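Local coordinates for periplasmic binding protein/LacI transcriptional regulator (Shewanella sp. ANA-3, PDB 5OCP) that binds arabinofuranose in both anomeric forms and probably delivers it to the arabinose ABC transporter as its periplasmic component, at residues Ser105-Ser108 against Glu109-Arg112; Gly136-Ala139 against Ala140-Ala144. All blocks are in the same frame, centred on the assembly; numbering follows the deposited sequence.

Interaction 1. Residues Ser105-Ser108 against Glu109-Arg112; sequences SDFS and EEGR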
# COMPACT_ATOMS: atom_id res chain seq x y z
N SER A 105 5.88 -6.47 -0.95
CA SER A 105 5.60 -6.72 -2.36
C SER A 105 6.54 -5.89 -3.21
O SER A 105 7.32 -5.04 -2.71
CB SER A 105 4.14 -6.37 -2.68
OG SER A 105 4.02 -4.95 -2.47
N ASP A 106 6.57 -6.22 -4.50
CA ASP A 106 7.34 -5.46 -5.48
C ASP A 106 6.39 -4.38 -6.09
O ASP A 106 5.61 -4.63 -7.00
CB ASP A 106 7.93 -6.36 -6.55
CG ASP A 106 8.78 -5.58 -7.58
OD1 ASP A 106 8.68 -4.34 -7.70
OD2 ASP A 106 9.48 -6.28 -8.37
N PHE A 107 6.51 -3.18 -5.53
CA PHE A 107 5.67 -2.07 -5.95
C PHE A 107 5.85 -1.72 -7.42
O PHE A 107 4.90 -1.34 -8.08
CB PHE A 107 5.98 -0.81 -5.11
CG PHE A 107 5.70 -0.94 -3.66
CD1 PHE A 107 4.39 -1.18 -3.21
CD2 PHE A 107 6.68 -0.70 -2.73
CE1 PHE A 107 4.10 -1.24 -1.87
CE2 PHE A 107 6.42 -0.76 -1.37
CZ PHE A 107 5.13 -1.06 -0.94
N SER A 108 7.10 -1.81 -7.95
CA SER A 108 7.35 -1.56 -9.40
C SER A 108 6.64 -2.58 -10.26
O SER A 108 6.00 -2.22 -11.23
CB SER A 108 8.85 -1.58 -9.75
OG SER A 108 9.47 -0.56 -9.05
N GLU A 109 6.56 -3.84 -9.77
CA GLU A 109 5.85 -4.89 -10.48
C GLU A 109 4.34 -4.62 -10.46
O GLU A 109 3.66 -4.83 -11.47
CB GLU A 109 6.15 -6.29 -9.90
CG GLU A 109 5.38 -7.37 -10.60
CD GLU A 109 5.67 -8.80 -10.07
OE1 GLU A 109 6.75 -9.06 -9.45
OE2 GLU A 109 4.80 -9.69 -10.29
N GLU A 110 3.84 -4.11 -9.33
CA GLU A 110 2.41 -3.76 -9.22
C GLU A 110 2.08 -2.70 -10.28
O GLU A 110 1.11 -2.85 -11.05
CB GLU A 110 2.05 -3.24 -7.85
CG GLU A 110 2.13 -4.28 -6.75
CD GLU A 110 2.09 -3.70 -5.35
OE1 GLU A 110 2.05 -2.48 -5.10
OE2 GLU A 110 2.13 -4.50 -4.43
N GLY A 111 2.89 -1.67 -10.36
CA GLY A 111 2.71 -0.59 -11.38
C GLY A 111 2.85 -1.07 -12.80
O GLY A 111 2.03 -0.72 -13.68
N ARG A 112 3.80 -1.97 -13.04
CA ARG A 112 3.94 -2.60 -14.36
C ARG A 112 2.70 -3.43 -14.75
O ARG A 112 2.24 -3.31 -15.88
CB ARG A 112 5.21 -3.45 -14.47
CG ARG A 112 6.46 -2.70 -14.41
CD ARG A 112 7.65 -3.52 -14.98
NE ARG A 112 7.89 -4.77 -14.23
CZ ARG A 112 8.59 -4.85 -13.10
NH1 ARG A 112 9.14 -3.78 -12.56
NH2 ARG A 112 8.76 -6.02 -12.53
O HOH W 1 10.92 -4.98 -10.36
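Ser-105 and Glu-110 meet on the buried side of this helix start: Ser-105 OG donates to Glu-110 OE2 at 2.8 Å, reaching the oxygen from above the carboxylate plane, 42° out of it. The Glu-110 chain runs extended beyond CG, which carries its carboxylate back past the first turn to lie beside Phe-107. There OE1 sits at the edge of the phenyl ring, 3.3 Å from Phe-107 CD1, with ring and carboxylate planes 81° apart. OE1 also forms a salt bridge with Arg-143 NE on helix 138-151, so both carboxylate oxygens are gripped. Cutting Glu-110 back to an alanine is likely to leave the Ser-105 hydroxyl without its acceptor and Arg-143 without this counter-charge at NE, its aim at the sugar less firmly set. These residues begin helix 107-121, which follows strand 101-104 of the parallel sheet, and Asp-106 is its N-cap. With CG anti to the backbone N (chi1 -178°), the Asp-106 carboxylate folds over the helix start and OD1 accepts from Glu-109 N at 3.0 Å, from well above the carboxylate plane. The main-chain bond from Glu-110 N to Asp-106 O, also 3.0 Å, closes the same turn. Toward the partly exposed side the contact is looser. Asp-106 OD2 and Arg-112 NH2 stay 4.2 Å apart, beyond a salt bridge, and a water spans the gap, donating to OD2 and accepting from Arg-112 NH1 at 3.1 Å. Arg-112 NH1 also comes to 3.6 Å from Ser-108 CB.

Interaction 2. Residues Gly136-Ala139 against Ala140-Ala144; sequences GATA and AIDRA. With FUB (beta-L-arabinofuranose), chain J; AHR (alpha-L-arabinofuranose), chain I.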
# COMPACT_ATOMS: atom_id res chain seq x y z
N GLY A 136 7.54 10.78 -0.93
CA GLY A 136 8.54 10.00 -0.26
C GLY A 136 8.20 8.58 0.09
O GLY A 136 9.02 7.87 0.69
N ALA A 137 6.96 8.13 -0.23
CA ALA A 137 6.56 6.74 0.12
C ALA A 137 7.06 5.82 -0.95
O ALA A 137 6.80 6.03 -2.13
CB ALA A 137 5.04 6.60 0.20
N THR A 138 7.70 4.74 -0.52
CA THR A 138 8.20 3.76 -1.49
C THR A 138 7.11 3.31 -2.45
O THR A 138 7.36 3.10 -3.61
CB THR A 138 8.80 2.54 -0.76
OG1 THR A 138 9.72 3.00 0.23
CG2 THR A 138 9.44 1.62 -1.71
N ALA A 139 5.92 3.09 -1.90
CA ALA A 139 4.79 2.59 -2.69
C ALA A 139 4.44 3.54 -3.86
O ALA A 139 4.17 3.07 -4.98
CB ALA A 139 3.60 2.31 -1.84
N ALA A 140 4.49 4.84 -3.63
CA ALA A 140 4.20 5.83 -4.68
C ALA A 140 5.34 5.93 -5.71
O ALA A 140 5.13 5.87 -6.89
CB ALA A 140 3.93 7.20 -4.08
N ILE A 141 6.53 6.06 -5.21
CA ILE A 141 7.69 6.20 -6.09
C ILE A 141 7.80 5.00 -7.04
O ILE A 141 7.98 5.11 -8.26
CB ILE A 141 8.94 6.30 -5.20
CG1 ILE A 141 8.94 7.60 -4.38
CG2 ILE A 141 10.19 6.21 -6.02
CD1 ILE A 141 9.88 7.52 -3.20
N ASP A 142 7.78 3.80 -6.46
CA ASP A 142 8.00 2.60 -7.22
C ASP A 142 6.81 2.19 -8.11
O ASP A 142 7.02 1.64 -9.20
CB ASP A 142 8.35 1.45 -6.31
CG ASP A 142 9.78 1.56 -5.72
OD1 ASP A 142 10.44 2.61 -5.93
OD2 ASP A 142 10.15 0.62 -4.98
N ARG A 143 5.58 2.48 -7.69
CA ARG A 143 4.44 2.14 -8.54
C ARG A 143 4.50 3.06 -9.77
O ARG A 143 4.25 2.65 -10.83
CB ARG A 143 3.10 2.33 -7.85
CG ARG A 143 2.74 1.17 -6.93
CD ARG A 143 1.53 1.37 -6.05
NE ARG A 143 1.44 0.28 -5.10
CZ ARG A 143 0.84 0.37 -3.94
NH1 ARG A 143 0.22 1.45 -3.60
NH2 ARG A 143 0.82 -0.67 -3.14
N ALA A 144 4.84 4.31 -9.53
CA ALA A 144 4.95 5.26 -10.67
C ALA A 144 6.04 4.77 -11.61
O ALA A 144 5.86 4.74 -12.86
CB ALA A 144 5.17 6.65 -10.20
O5 FUB J . 2.46 1.09 1.47
C5 FUB J . 1.27 0.56 0.98
C4 FUB J . 0.32 1.67 0.57
O4 FUB J . 0.12 2.60 1.61
C3 FUB J . -1.06 1.13 0.15
O3 FUB J . -0.99 0.74 -1.19
C2 FUB J . -1.93 2.36 0.41
O2 FUB J . -3.29 2.07 0.62
C1 FUB J . -1.24 3.09 1.56
O1 FUB J . -1.82 2.67 2.70
O5 AHR I . 2.46 1.09 1.47
C5 AHR I . 1.27 0.56 0.97
C4 AHR I . 0.32 1.67 0.56
O4 AHR I . 0.12 2.58 1.61
C3 AHR I . -1.05 1.11 0.14
O3 AHR I . -0.99 0.74 -1.20
C2 AHR I . -1.92 2.32 0.47
O2 AHR I . -3.28 2.07 0.63
C1 AHR I . -1.30 2.71 1.80
O1 AHR I . -1.60 3.99 2.05
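The start of helix 138-151, in the beta-alpha-beta unit between strands 126-132 and 157-164, forms part of the arabinofuranose pocket through Ala-139 and Arg-143, one helical turn apart. Arg-143 runs extended from CG to NE, and its guanidinium meets the sugar edge-on: NH1 donates to O3 of beta-L-arabinofuranose at 2.8 Å and NH2 donates to the same oxygen at 3.0 Å. The alpha anomer, modelled in the same place, keeps this fork. Ala-139 CB lies over one face of the guanidinium, offset toward its rim and 3.9 Å from Arg-143 NH1, while also standing 3.7 Å from O5 of the beta sugar. Lower down, Arg-143 CG passes 3.1 Å from Ala-139 O, which accepts from Arg-143 N. Ala-137, the N-cap residue, offers its carbonyl to Ile-141 N. On another side of the helix, Thr-138 CG2 lies alongside the Asp-142 carboxylate, 3.5 Å from OD2; the Thr-138 hydroxyl bonds to Glu-67 and Asn-90 N. At the other end of the guanidinium, the NE partner, Glu-110, probably helps to aim the group. Because the paired N-H groups converge on O3 and not on the anomeric carbon, this grip should be little affected by the configuration at C1, consistent with both anomers being bound.

In the fold
From the N terminus, the chain leaves strand 101-104 of the parallel sheet and closes interaction 1 at the start of helix 107-121; strand 126-132 of the mixed sheet then leads to interaction 2 at the start of helix 138-151. Each contact closes a first helical turn, and the two follow in series without nesting or crossing. In space their centres are 9 Å apart. The evidence for direct contact is the 2.8 Å between Glu-110 OE1 and Arg-143 NE, together with Phe-107 CB packing 3.5 Å from Asp-142 CB. The chain's passage from the parallel to the mixed sheet is thus joined, beside the sugar, to the start of helix 138-151.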